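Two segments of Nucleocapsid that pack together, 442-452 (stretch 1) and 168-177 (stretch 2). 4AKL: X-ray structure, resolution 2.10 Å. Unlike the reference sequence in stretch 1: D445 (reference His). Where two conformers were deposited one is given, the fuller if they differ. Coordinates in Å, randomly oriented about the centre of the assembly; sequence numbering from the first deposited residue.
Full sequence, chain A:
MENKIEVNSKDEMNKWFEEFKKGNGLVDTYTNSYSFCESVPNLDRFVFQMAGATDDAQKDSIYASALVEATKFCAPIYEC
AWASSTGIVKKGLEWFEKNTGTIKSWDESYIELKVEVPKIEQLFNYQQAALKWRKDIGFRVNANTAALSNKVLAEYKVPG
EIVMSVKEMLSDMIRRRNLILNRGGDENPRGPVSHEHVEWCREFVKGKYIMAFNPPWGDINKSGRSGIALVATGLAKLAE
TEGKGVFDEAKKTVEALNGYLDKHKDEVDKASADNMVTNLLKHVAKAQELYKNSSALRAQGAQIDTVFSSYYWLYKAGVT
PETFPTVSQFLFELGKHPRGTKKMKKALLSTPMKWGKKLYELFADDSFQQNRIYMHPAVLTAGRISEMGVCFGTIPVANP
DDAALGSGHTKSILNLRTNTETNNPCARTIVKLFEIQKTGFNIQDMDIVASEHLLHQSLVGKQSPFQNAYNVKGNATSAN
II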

# COMPACT_ATOMS: atom_id res chain seq x y z
N ASN A 442 -17.54 12.34 13.97
CA ASN A 442 -17.26 11.15 14.78
C ASN A 442 -16.16 10.29 14.14
O ASN A 442 -16.37 9.74 13.10
CB ASN A 442 -18.53 10.31 14.95
CG ASN A 442 -18.42 9.28 16.09
OD1 ASN A 442 -17.32 9.02 16.65
ND2 ASN A 442 -19.58 8.69 16.45
N ILE A 443 -15.00 10.21 14.78
CA ILE A 443 -13.85 9.41 14.32
C ILE A 443 -14.22 7.95 14.17
O ILE A 443 -14.07 7.36 13.08
CB ILE A 443 -12.62 9.56 15.33
CG1 ILE A 443 -11.96 10.91 15.17
CG2 ILE A 443 -11.53 8.46 15.19
CD1 ILE A 443 -11.59 11.24 13.70
N GLN A 444 -14.72 7.40 15.27
CA GLN A 444 -15.07 5.98 15.37
C GLN A 444 -16.08 5.50 14.32
O GLN A 444 -16.11 4.32 14.01
CB GLN A 444 -15.53 5.62 16.80
CG GLN A 444 -14.40 5.50 17.85
CD GLN A 444 -13.93 6.82 18.45
OE1 GLN A 444 -14.63 7.84 18.39
NE2 GLN A 444 -12.73 6.80 19.03
N ASP A 445 -16.90 6.40 13.75
CA ASP A 445 -17.86 5.99 12.68
C ASP A 445 -17.32 5.92 11.25
O ASP A 445 -18.03 5.41 10.32
CB ASP A 445 -19.07 6.91 12.66
CG ASP A 445 -20.12 6.46 13.62
OD1 ASP A 445 -19.77 5.91 14.69
OD2 ASP A 445 -21.30 6.67 13.30
N MET A 446 -16.12 6.42 11.04
CA MET A 446 -15.51 6.36 9.73
C MET A 446 -14.78 5.04 9.59
O MET A 446 -14.06 4.65 10.49
CB MET A 446 -14.52 7.50 9.55
CG MET A 446 -15.12 8.87 9.76
SD MET A 446 -13.84 10.13 9.59
CE MET A 446 -13.92 10.44 7.82
N ASP A 447 -14.97 4.35 8.46
CA ASP A 447 -14.17 3.16 8.15
C ASP A 447 -12.69 3.57 8.07
O ASP A 447 -11.83 2.87 8.52
CB ASP A 447 -14.60 2.53 6.81
CG ASP A 447 -16.03 1.97 6.82
OD1 ASP A 447 -16.68 2.04 7.89
OD2 ASP A 447 -16.52 1.48 5.75
N ILE A 448 -12.44 4.72 7.48
CA ILE A 448 -11.09 5.17 7.14
C ILE A 448 -10.80 6.55 7.64
O ILE A 448 -11.50 7.50 7.23
CB ILE A 448 -10.93 5.19 5.58
CG1 ILE A 448 -10.94 3.76 5.01
CG2 ILE A 448 -9.61 5.95 5.12
CD1 ILE A 448 -9.99 2.87 5.68
N VAL A 449 -9.77 6.69 8.49
CA VAL A 449 -9.32 8.00 8.99
C VAL A 449 -7.98 8.29 8.29
O VAL A 449 -6.95 7.71 8.67
CB VAL A 449 -9.21 8.00 10.48
CG1 VAL A 449 -8.62 9.33 11.03
CG2 VAL A 449 -10.57 7.76 11.09
N ALA A 450 -8.01 9.17 7.27
CA ALA A 450 -6.80 9.52 6.48
C ALA A 450 -5.56 9.88 7.34
O ALA A 450 -4.48 9.43 7.06
CB ALA A 450 -7.07 10.70 5.53
N SER A 451 -5.75 10.68 8.37
CA SER A 451 -4.64 11.10 9.24
C SER A 451 -4.03 9.93 9.99
O SER A 451 -2.84 9.92 10.23
CB SER A 451 -5.11 12.18 10.22
OG SER A 451 -6.20 11.68 10.98
N GLU A 452 -4.85 8.94 10.37
CA GLU A 452 -4.34 7.69 10.98
C GLU A 452 -3.51 6.84 9.99
O GLU A 452 -2.45 6.32 10.38
CB GLU A 452 -5.46 6.85 11.59
CG GLU A 452 -6.02 7.51 12.80
CD GLU A 452 -7.12 6.76 13.46
OE1 GLU A 452 -7.42 5.66 13.01
OE2 GLU A 452 -7.68 7.27 14.44
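Stretch 2, residues 168-177: EMLSDMIRRR

Stretch 2 is helical throughout, part of a longer helix that runs on at both ends. It lies against a segment that is mostly loop or turn. I443 to M446 form a type I beta turn, V449 is an N-cap, and a helix begins at A450. The register is set by two pairs: the CA of M169 lies 6.6 Å from the CA of E452, and the CA of D172 lies 7.7 Å from the CA of Q444.

E168 makes no contact. M169 starts sideways, but its end comes nearer. Its CE lies 3.5 Å from S451 O and 4.0 Å from E452 CG. L170 points away, and S171 is out of reach.

D172 points toward stretch 1. Its OD2 is 2.7 Å from E452 OE2, so close that one of the two acids probably holds a proton. The same OD2 lies 3.4 Å from I443 CG2. Its OD1 accepts a weak hydrogen bond from Q444 NE2 at 3.4 Å.

M173 places CE 3.4 Å from E452 O. The side chain of E452 fits as a knob among M169, D172, M173 and R176.

I174 is out of reach. R175 forms a salt bridge within its own helix, NE to D172 OD1 at 2.8 Å. Q444 CG covers one face of its guanidinium, 3.3 Å from NH2.

R176 ties the helix to the turn. Its NH1 donates to M446 O at 2.7 Å, and its NH2 donates weakly to I443 O at 2.8 Å. Both carbonyls lie at the guanidinium edge; V449 CG2 lies over one face, 3.6 Å from NH2. NE bonds D172 OD2 at 2.8 Å in a salt bridge. E452 OE1, 3.4 Å from R176 NE, adds a salt bridge by charge alone, being well out of the guanidinium plane. R177 is out of reach.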

# COMPACT_ATOMS: atom_id res chain seq x y z
N GLU A 168 -3.35 9.08 21.53
CA GLU A 168 -4.81 8.91 21.32
C GLU A 168 -5.10 8.30 19.94
O GLU A 168 -5.94 7.40 19.82
CB GLU A 168 -5.57 10.22 21.49
CG GLU A 168 -7.05 10.15 21.14
CD GLU A 168 -7.73 11.48 21.15
OE1 GLU A 168 -7.26 12.45 21.83
OE2 GLU A 168 -8.75 11.58 20.46
N MET A 169 -4.40 8.80 18.89
CA MET A 169 -4.48 8.24 17.54
C MET A 169 -4.18 6.76 17.53
O MET A 169 -4.95 6.00 16.99
CB MET A 169 -3.55 8.97 16.55
CG MET A 169 -4.05 10.37 16.23
SD MET A 169 -2.99 11.28 15.14
CE MET A 169 -3.49 10.56 13.57
N LEU A 170 -3.07 6.37 18.15
CA LEU A 170 -2.70 4.95 18.30
C LEU A 170 -3.74 4.08 19.06
O LEU A 170 -3.96 2.91 18.67
CB LEU A 170 -1.34 4.83 18.98
CG LEU A 170 -0.14 5.15 18.10
CD1 LEU A 170 1.14 5.17 18.98
CD2 LEU A 170 0.01 4.08 17.01
N SER A 171 -4.35 4.62 20.11
CA SER A 171 -5.42 3.89 20.83
C SER A 171 -6.61 3.56 19.91
O SER A 171 -7.19 2.46 19.98
CB SER A 171 -5.92 4.71 22.02
OG SER A 171 -4.84 5.01 22.91
N ASP A 172 -6.98 4.52 19.07
CA ASP A 172 -8.06 4.27 18.15
C ASP A 172 -7.59 3.30 17.06
O ASP A 172 -8.37 2.46 16.59
CB ASP A 172 -8.55 5.56 17.52
CG ASP A 172 -9.75 5.33 16.63
OD1 ASP A 172 -10.76 4.78 17.11
OD2 ASP A 172 -9.65 5.69 15.47
N MET A 173 -6.34 3.43 16.66
CA MET A 173 -5.79 2.56 15.61
C MET A 173 -5.77 1.14 16.13
O MET A 173 -6.22 0.24 15.43
CB MET A 173 -4.41 3.04 15.12
CG MET A 173 -4.45 4.38 14.41
SD MET A 173 -2.93 5.39 14.37
CE MET A 173 -1.91 4.47 13.21
N ILE A 174 -5.29 0.93 17.37
CA ILE A 174 -5.28 -0.43 18.00
C ILE A 174 -6.69 -0.97 18.24
O ILE A 174 -6.93 -2.18 18.07
CB ILE A 174 -4.45 -0.46 19.32
CG1 ILE A 174 -2.96 -0.13 19.07
CG2 ILE A 174 -4.53 -1.87 20.03
CD1 ILE A 174 -2.13 0.14 20.37
N ARG A 175 -7.62 -0.11 18.67
CA ARG A 175 -9.05 -0.45 18.73
C ARG A 175 -9.54 -1.03 17.38
O ARG A 175 -10.25 -2.04 17.36
CB ARG A 175 -9.90 0.76 19.11
CG ARG A 175 -11.43 0.51 19.18
CD ARG A 175 -12.20 1.81 19.29
NE ARG A 175 -12.21 2.57 18.02
CZ ARG A 175 -13.08 2.40 17.02
NH1 ARG A 175 -14.04 1.49 17.07
NH2 ARG A 175 -12.96 3.16 15.94
N ARG A 176 -9.16 -0.36 16.27
CA ARG A 176 -9.55 -0.78 14.90
C ARG A 176 -8.90 -2.10 14.49
O ARG A 176 -9.56 -3.01 14.01
CB ARG A 176 -9.20 0.31 13.85
CG ARG A 176 -10.13 1.53 13.89
CD ARG A 176 -9.54 2.76 13.12
NE ARG A 176 -10.37 3.92 13.40
CZ ARG A 176 -11.51 4.22 12.78
NH1 ARG A 176 -11.98 3.45 11.79
NH2 ARG A 176 -12.19 5.30 13.15
N ARG A 177 -7.60 -2.18 14.70
CA ARG A 177 -6.83 -3.37 14.43
C ARG A 177 -7.41 -4.57 15.18
O ARG A 177 -7.58 -5.64 14.58
CB ARG A 177 -5.38 -3.13 14.82
CG ARG A 177 -4.38 -4.25 14.51
CD ARG A 177 -2.92 -3.78 14.81
NE ARG A 177 -1.97 -4.88 14.59
CZ ARG A 177 -1.73 -5.88 15.45
NH1 ARG A 177 -2.35 -5.94 16.64
NH2 ARG A 177 -0.84 -6.83 15.13